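ISC1926 TnpA C-terminal catalytic domain (Sulfolobus sp. L00 11, PDB 6DGC) acts as the catalytic domain of an IS607-family serine transposase, a serine recombinase that cuts and rejoins DNA strands during transposition. Local coordinates at the interface of chains A and B. Coordinates in Å, arbitrary orientation; residue numbers count along the deposited sequence, not the author numbering. Chains: chain A/B, ISC1926 TnpA C-terminal catalytic domain.

Contact 1 and contact 2 lie about 28 Å apart, measured between the centres of their C-alpha atoms, and belong to one two-fold symmetric interface between chains A and B. They share no residue. Contact 1 joins the catalytic cores, where a tyrosine from helix 82-91 of chain B enters a cleft of chain A; contact 2 packs the C-terminal helices 132-146 of both chains against each other, with helix 108-127 at its margin. The two-fold axis repeats contact 1 with the chains exchanged and runs through contact 2. Two separated regions of contact would fix the relative orientation of the subunits better than either alone.

Contact 1: the interface of chains A and B. Residues chain A 46, 49-51, 54, 58, 78, 85; chain B 81, 83-84.
The phenol of B:Tyr84 is the plug of this contact, entering a mostly apolar pocket of chain A with its hydroxyl foremost. Tip to tip, its OH meets the side-chain hydroxyl OG1 of A:Thr78 in a 2.7 Å hydrogen bond whose direction is not decided. The aromatic ring is sandwiched between two side chains. A:Ile85 lies over one face, its CD1 methyl 3.7 Å from the ring centroid in a CH-pi contact, while its CG1 rests near the root of the ring at CG. On the opposite face the CG2 methyl of A:Thr49 sits off-centre toward the hydroxyl end, 3.6 Å from CZ of B:Tyr84. A:Phe58 crosses at about a right angle and offers its edge: CD1 of B:Tyr84 lies in the plane of its ring, 3.7 Å from CZ of A:Phe58. The CD2 methyl of A:Leu54 touches CE1 of the tyrosine at 3.7 Å. An alanine in place of B:Tyr84 would remove the ring and hydroxyl, and would probably cost the interface both this packing and the bond to A:Thr78.

Torsions set the partners in place. In B:Tyr84, CG lies beside the backbone N and anti to the carbonyl carbon (chi1 -51°), sending the ring across the interface. OG1 of A:Thr78 is anti to its backbone N (chi1 -177°) and also makes a weak 3.4 Å hydrogen bond to the carbonyl O of A:Gly46, which may help orient the hydroxyl. Behind the tip of the phenol, A:Leu54 CD2 packs on one face of the A:Arg51 guanidinium, with A:Gly46 CA on the opposite face; the guanidinium plane stands 87° from the tyrosine ring. Beside A:Thr49, A:Gln50 and B:Glu83 cross at about a right angle; both are poorly ordered.

The pocket is built from A:Thr49, helix 52-62, A:Thr78 just after helix 74-77, and helix 82-91 of the resolvase-type catalytic domain, with A:Gly46 and A:Arg51 behind; B:Tyr84 comes from the start of helix 82-91 in chain B.

Contact 2: the interface of chains A and B. Residues chain A 115, 136-137, 140-141, 144-145; chain B 137, 140-141, 144-145.
The C-terminal helices 132-146 of the two chains pack antiparallel and obliquely across the two-fold axis, so that residue 137 of one meets 144 and 145 of the other. They form an apolar side-chain patch with no N or O of one chain within bonding reach of an N or O of the other. At its middle, A:Val141 and B:Val141 cross obliquely and touch through their CG2 methyls, 3.7 Å apart. Each of these methyls lies anti to its own carbonyl carbon, beside the backbone N.

Leucines flank the valine pair. CD1 of A:Leu137 reaches a cleft between B:Leu144, whose CG is 3.7 Å away, and B:Ile145, whose CG1 lies at 3.8 Å. The twin contact repeats this, B:Leu137 CD1 lying 3.8 Å from A:Leu144 CG. Both Leu137 side chains hold CG anti to the backbone N (chi1 -179° in A, -178° in B), which carries CD1 to the opposing Leu144.

The CD2 methyl of each Leu144 meets the opposing backbone. A:Leu144 CD2 lies 3.7 Å from the CA of B:Gly140, and B:Leu144 CD2 is 3.8 Å from the CA of A:Gly140. B:Leu144 CD2 also touches the carbonyl O of A:Leu137 at 3.6 Å. Lacking a side chain, the glycines let the leucine methyls settle directly against the helix. At the margins, A:Val136 and A:Leu115, the latter from helix 108-127, lose a little surface to chain B.

This matched packing joins the C-terminal helices, antiparallel, and probably stabilises the transposase dimer.

Contact 1: the interface of chains A and B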
ATOM      1  N   GLY A  46       8.479   1.993   6.063  1.00 36.76           N
ATOM      2  CA  GLY A  46       7.868   2.018   4.734  1.00 32.98           C
ATOM      3  C   GLY A  46       6.351   1.967   4.801  1.00 34.96           C
ATOM      4  O   GLY A  46       5.662   2.398   3.869  1.00 33.95           O
ATOM      5  N   THR A  49       2.485   5.923   5.483  1.00 36.07           N
ATOM      6  CA  THR A  49       2.037   6.625   4.270  1.00 34.97           C
ATOM      7  C   THR A  49       2.110   8.153   4.420  1.00 40.81           C
ATOM      8  O   THR A  49       1.899   8.877   3.440  1.00 40.33           O
ATOM      9  CB  THR A  49       0.589   6.227   3.965  1.00 37.50           C
ATOM     10  OG1 THR A  49      -0.148   6.302   5.182  1.00 43.34           O
ATOM     11  CG2 THR A  49       0.475   4.830   3.383  1.00 31.26           C
ATOM     12  N   GLN A  50       2.377   8.630   5.642  1.00 39.22           N
ATOM     13  CA  GLN A  50       2.374  10.050   5.938  1.00 41.87           C
ATOM     14  C   GLN A  50       3.759  10.595   6.341  1.00 46.61           C
ATOM     15  O   GLN A  50       3.852  11.556   7.121  1.00 49.86           O
ATOM     16  CB  GLN A  50       1.281  10.357   6.988  1.00 46.15           C
ATOM     17  CG  GLN A  50      -0.169  10.040   6.538  1.00 61.50           C
ATOM     18  CD  GLN A  50      -0.675  10.838   5.337  1.00 83.55           C
ATOM     19  OE1 GLN A  50      -0.901  12.059   5.392  1.00 80.74           O
ATOM     20  NE2 GLN A  50      -0.880  10.154   4.213  1.00 71.76           N
ATOM     21  N   ARG A  51       4.831  10.008   5.761  1.00 39.29           N
ATOM     22  CA  ARG A  51       6.219  10.429   5.972  1.00 39.57           C
ATOM     23  C   ARG A  51       6.397  11.840   5.440  1.00 43.38           C
ATOM     24  O   ARG A  51       5.996  12.116   4.308  1.00 40.38           O
ATOM     25  CB  ARG A  51       7.193   9.478   5.264  1.00 36.56           C
ATOM     26  CG  ARG A  51       7.704   8.341   6.143  1.00 38.81           C
ATOM     27  CD  ARG A  51       8.385   7.252   5.334  1.00 31.07           C
ATOM     28  NE  ARG A  51       7.409   6.457   4.577  1.00 23.93           N
ATOM     29  CZ  ARG A  51       7.557   6.096   3.306  1.00 31.68           C
ATOM     30  NH1 ARG A  51       8.654   6.418   2.643  1.00 28.51           N
ATOM     31  NH2 ARG A  51       6.615   5.391   2.696  1.00 15.88           N
ATOM     32  N   LEU A  54       8.290  11.866   2.109  1.00 35.00           N
ATOM     33  CA  LEU A  54       7.430  11.307   1.066  1.00 30.98           C
ATOM     34  C   LEU A  54       6.414  12.393   0.590  1.00 34.20           C
ATOM     35  O   LEU A  54       6.290  12.642  -0.616  1.00 33.80           O
ATOM     36  CB  LEU A  54       6.681  10.052   1.595  1.00 28.36           C
ATOM     37  CG  LEU A  54       5.861   9.263   0.566  1.00 29.99           C
ATOM     38  CD1 LEU A  54       6.763   8.442  -0.363  1.00 28.56           C
ATOM     39  CD2 LEU A  54       4.854   8.351   1.246  1.00 32.30           C
ATOM     40  N   PHE A  58       5.901  14.086  -3.033  1.00 29.70           N
ATOM     41  CA  PHE A  58       4.614  14.096  -3.721  1.00 28.72           C
ATOM     42  C   PHE A  58       4.338  15.497  -4.266  1.00 38.38           C
ATOM     43  O   PHE A  58       4.047  15.630  -5.457  1.00 38.91           O
ATOM     44  CB  PHE A  58       3.489  13.637  -2.791  1.00 28.33           C
ATOM     45  CG  PHE A  58       3.349  12.151  -2.579  1.00 26.65           C
ATOM     46  CD1 PHE A  58       4.330  11.269  -3.017  1.00 28.71           C
ATOM     47  CD2 PHE A  58       2.250  11.632  -1.902  1.00 27.61           C
ATOM     48  CE1 PHE A  58       4.198   9.889  -2.800  1.00 28.17           C
ATOM     49  CE2 PHE A  58       2.125  10.256  -1.676  1.00 28.28           C
ATOM     50  CZ  PHE A  58       3.090   9.391  -2.139  1.00 25.74           C
ATOM     51  N   THR A  78       8.174   2.816  -0.382  1.00 17.81           N
ATOM     52  CA  THR A  78       7.010   2.359   0.385  1.00 16.50           C
ATOM     53  C   THR A  78       6.997   0.843   0.534  1.00 21.58           C
ATOM     54  O   THR A  78       7.392   0.138  -0.402  1.00 22.58           O
ATOM     55  CB  THR A  78       5.681   2.871  -0.232  1.00 15.77           C
ATOM     56  OG1 THR A  78       4.588   2.450   0.591  1.00 27.97           O
ATOM     57  CG2 THR A  78       5.462   2.433  -1.688  1.00  6.55           C
ATOM     58  N   ILE A  85       1.827   4.784  -6.164  1.00 20.21           N
ATOM     59  CA  ILE A  85       2.786   5.903  -6.202  1.00 19.61           C
ATOM     60  C   ILE A  85       3.302   6.046  -7.624  1.00 27.60           C
ATOM     61  O   ILE A  85       3.319   7.160  -8.148  1.00 29.28           O
ATOM     62  CB  ILE A  85       3.916   5.825  -5.153  1.00 19.96           C
ATOM     63  CG1 ILE A  85       3.362   5.638  -3.745  1.00 18.80           C
ATOM     64  CG2 ILE A  85       4.759   7.087  -5.215  1.00 22.00           C
ATOM     65  CD1 ILE A  85       4.400   5.597  -2.658  1.00 28.32           C
TER
ATOM     66  N   GLY B  81      -2.238   1.396   1.444  1.00 34.86           N
ATOM     67  CA  GLY B  81      -1.936   2.530   0.575  1.00 34.11           C
ATOM     68  C   GLY B  81      -3.114   3.317   0.045  1.00 34.83           C
ATOM     69  O   GLY B  81      -3.029   3.871  -1.059  1.00 36.21           O
ATOM     70  N   GLU B  83      -4.117   6.194   1.061  1.00 34.11           N
ATOM     71  CA  GLU B  83      -3.631   7.571   1.022  1.00 35.77           C
ATOM     72  C   GLU B  83      -2.984   7.948  -0.308  1.00 37.47           C
ATOM     73  O   GLU B  83      -3.153   9.091  -0.755  1.00 39.09           O
ATOM     74  CB  GLU B  83      -2.715   7.867   2.222  1.00 40.46           C
ATOM     75  CG  GLU B  83      -3.385   7.682   3.587  1.00 61.26           C
ATOM     76  CD  GLU B  83      -4.695   8.427   3.830  1.00104.05           C
ATOM     77  OE1 GLU B  83      -4.679   9.679   3.777  1.00105.68           O
ATOM     78  OE2 GLU B  83      -5.734   7.760   4.067  1.00100.54           O
ATOM     79  N   TYR B  84      -2.313   6.971  -0.971  1.00 30.14           N
ATOM     80  CA  TYR B  84      -1.676   7.172  -2.279  1.00 28.18           C
ATOM     81  C   TYR B  84      -2.755   7.290  -3.353  1.00 29.38           C
ATOM     82  O   TYR B  84      -2.659   8.178  -4.216  1.00 29.00           O
ATOM     83  CB  TYR B  84      -0.711   6.029  -2.631  1.00 28.11           C
ATOM     84  CG  TYR B  84       0.310   5.674  -1.572  1.00 27.94           C
ATOM     85  CD1 TYR B  84       0.998   6.665  -0.880  1.00 30.80           C
ATOM     86  CD2 TYR B  84       0.671   4.352  -1.344  1.00 27.92           C
ATOM     87  CE1 TYR B  84       1.968   6.345   0.062  1.00 33.30           C
ATOM     88  CE2 TYR B  84       1.658   4.022  -0.424  1.00 29.81           C
ATOM     89  CZ  TYR B  84       2.295   5.022   0.284  1.00 40.14           C
ATOM     90  OH  TYR B  84       3.240   4.710   1.223  1.00 51.42           O
TER

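Contact 2: the interface of chains A and B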
ATOM      1  N   LEU A 115       6.689  -6.755   9.780  1.00 41.62           N
ATOM      2  CA  LEU A 115       5.750  -7.867   9.920  1.00 41.70           C
ATOM      3  C   LEU A 115       5.063  -7.892  11.282  1.00 48.65           C
ATOM      4  O   LEU A 115       3.876  -8.210  11.341  1.00 48.60           O
ATOM      5  CB  LEU A 115       6.404  -9.216   9.583  1.00 42.83           C
ATOM      6  CG  LEU A 115       5.474 -10.419   9.399  1.00 48.25           C
ATOM      7  CD1 LEU A 115       4.456 -10.186   8.300  1.00 45.35           C
ATOM      8  CD2 LEU A 115       6.262 -11.658   9.080  1.00 54.17           C
ATOM      9  N   VAL A 136      -2.435 -12.208  22.843  1.00 89.78           N
ATOM     10  CA  VAL A 136      -2.164 -13.647  22.694  1.00 90.17           C
ATOM     11  C   VAL A 136      -1.428 -13.929  21.368  1.00 87.04           C
ATOM     12  O   VAL A 136      -0.361 -14.556  21.381  1.00 88.31           O
ATOM     13  CB  VAL A 136      -3.475 -14.480  22.849  1.00 95.91           C
ATOM     14  CG1 VAL A 136      -3.308 -15.913  22.355  1.00 95.86           C
ATOM     15  CG2 VAL A 136      -3.979 -14.462  24.288  1.00102.73           C
ATOM     16  N   LEU A 137      -1.987 -13.435  20.240  1.00 75.53           N
ATOM     17  CA  LEU A 137      -1.422 -13.627  18.907  1.00 69.11           C
ATOM     18  C   LEU A 137      -0.080 -12.921  18.724  1.00 70.78           C
ATOM     19  O   LEU A 137       0.849 -13.528  18.187  1.00 69.88           O
ATOM     20  CB  LEU A 137      -2.433 -13.208  17.820  1.00 63.89           C
ATOM     21  CG  LEU A 137      -2.019 -13.370  16.343  1.00 62.19           C
ATOM     22  CD1 LEU A 137      -2.015 -14.819  15.911  1.00 62.81           C
ATOM     23  CD2 LEU A 137      -2.952 -12.609  15.449  1.00 59.62           C
ATOM     24  N   GLY A 140       2.674 -14.563  20.825  1.00 74.30           N
ATOM     25  CA  GLY A 140       2.928 -15.862  20.217  1.00 73.56           C
ATOM     26  C   GLY A 140       3.776 -15.788  18.962  1.00 71.32           C
ATOM     27  O   GLY A 140       4.727 -16.562  18.811  1.00 72.89           O
ATOM     28  N   VAL A 141       3.430 -14.856  18.052  1.00 61.06           N
ATOM     29  CA  VAL A 141       4.142 -14.622  16.787  1.00 56.06           C
ATOM     30  C   VAL A 141       5.587 -14.169  17.050  1.00 62.61           C
ATOM     31  O   VAL A 141       6.509 -14.661  16.388  1.00 61.91           O
ATOM     32  CB  VAL A 141       3.363 -13.667  15.855  1.00 53.57           C
ATOM     33  CG1 VAL A 141       4.255 -13.100  14.756  1.00 48.74           C
ATOM     34  CG2 VAL A 141       2.145 -14.367  15.253  1.00 51.91           C
ATOM     35  N   LEU A 144       7.399 -17.196  18.147  1.00 76.48           N
ATOM     36  CA  LEU A 144       7.542 -18.087  16.986  1.00 74.15           C
ATOM     37  C   LEU A 144       8.690 -17.637  16.051  1.00 77.68           C
ATOM     38  O   LEU A 144       9.381 -18.484  15.468  1.00 79.09           O
ATOM     39  CB  LEU A 144       6.195 -18.209  16.236  1.00 69.42           C
ATOM     40  CG  LEU A 144       6.041 -19.262  15.109  1.00 71.84           C
ATOM     41  CD1 LEU A 144       6.757 -20.580  15.406  1.00 77.28           C
ATOM     42  CD2 LEU A 144       4.593 -19.557  14.857  1.00 70.62           C
ATOM     43  N   ILE A 145       8.916 -16.301  15.969  1.00 71.32           N
ATOM     44  CA  ILE A 145       9.967 -15.709  15.148  1.00 68.88           C
ATOM     45  C   ILE A 145      11.352 -16.075  15.680  1.00 79.87           C
ATOM     46  O   ILE A 145      12.175 -16.548  14.889  1.00 79.26           O
ATOM     47  CB  ILE A 145       9.748 -14.197  14.924  1.00 67.39           C
ATOM     48  CG1 ILE A 145       8.786 -14.037  13.736  1.00 62.44           C
ATOM     49  CG2 ILE A 145      11.069 -13.442  14.659  1.00 66.76           C
ATOM     50  CD1 ILE A 145       7.875 -12.897  13.778  1.00 67.50           C
TER
ATOM     51  N   LEU B 137       6.542 -20.875  10.372  1.00 85.65           N
ATOM     52  CA  LEU B 137       5.834 -19.664  10.783  1.00 80.02           C
ATOM     53  C   LEU B 137       4.392 -19.643  10.306  1.00 79.26           C
ATOM     54  O   LEU B 137       3.510 -19.335  11.103  1.00 76.74           O
ATOM     55  CB  LEU B 137       6.597 -18.400  10.325  1.00 78.75           C
ATOM     56  CG  LEU B 137       6.020 -17.032  10.717  1.00 78.68           C
ATOM     57  CD1 LEU B 137       6.194 -16.751  12.211  1.00 81.05           C
ATOM     58  CD2 LEU B 137       6.643 -15.929   9.888  1.00 78.44           C
ATOM     59  N   GLY B 140       2.246 -22.300  12.041  1.00 80.96           N
ATOM     60  CA  GLY B 140       2.114 -21.880  13.431  1.00 80.70           C
ATOM     61  C   GLY B 140       1.096 -20.777  13.634  1.00 78.47           C
ATOM     62  O   GLY B 140       0.268 -20.862  14.546  1.00 78.07           O
ATOM     63  N   VAL B 141       1.156 -19.730  12.780  1.00 70.23           N
ATOM     64  CA  VAL B 141       0.256 -18.573  12.808  1.00 65.72           C
ATOM     65  C   VAL B 141      -1.183 -19.016  12.542  1.00 69.18           C
ATOM     66  O   VAL B 141      -2.095 -18.559  13.241  1.00 68.86           O
ATOM     67  CB  VAL B 141       0.739 -17.458  11.850  1.00 66.32           C
ATOM     68  CG1 VAL B 141      -0.378 -16.477  11.504  1.00 61.99           C
ATOM     69  CG2 VAL B 141       1.946 -16.725  12.434  1.00 67.94           C
ATOM     70  N   LEU B 144      -2.347 -20.703  15.621  1.00 73.32           N
ATOM     71  CA  LEU B 144      -2.500 -19.692  16.671  1.00 73.60           C
ATOM     72  C   LEU B 144      -3.821 -18.915  16.577  1.00 75.54           C
ATOM     73  O   LEU B 144      -4.389 -18.564  17.610  1.00 76.63           O
ATOM     74  CB  LEU B 144      -1.280 -18.739  16.693  1.00 72.93           C
ATOM     75  CG  LEU B 144      -1.105 -17.769  17.892  1.00 79.23           C
ATOM     76  CD1 LEU B 144      -1.360 -18.443  19.230  1.00 84.13           C
ATOM     77  CD2 LEU B 144       0.271 -17.118  17.881  1.00 81.49           C
ATOM     78  N   ILE B 145      -4.313 -18.652  15.357  1.00 69.84           N
ATOM     79  CA  ILE B 145      -5.580 -17.933  15.151  1.00 68.59           C
ATOM     80  C   ILE B 145      -6.782 -18.838  15.540  1.00 77.65           C
ATOM     81  O   ILE B 145      -7.822 -18.323  15.967  1.00 79.43           O
ATOM     82  CB  ILE B 145      -5.677 -17.305  13.720  1.00 66.72           C
ATOM     83  CG1 ILE B 145      -4.581 -16.241  13.530  1.00 63.94           C
ATOM     84  CG2 ILE B 145      -7.069 -16.719  13.418  1.00 66.12           C
ATOM     85  CD1 ILE B 145      -4.122 -16.073  12.140  1.00 67.47           C
TER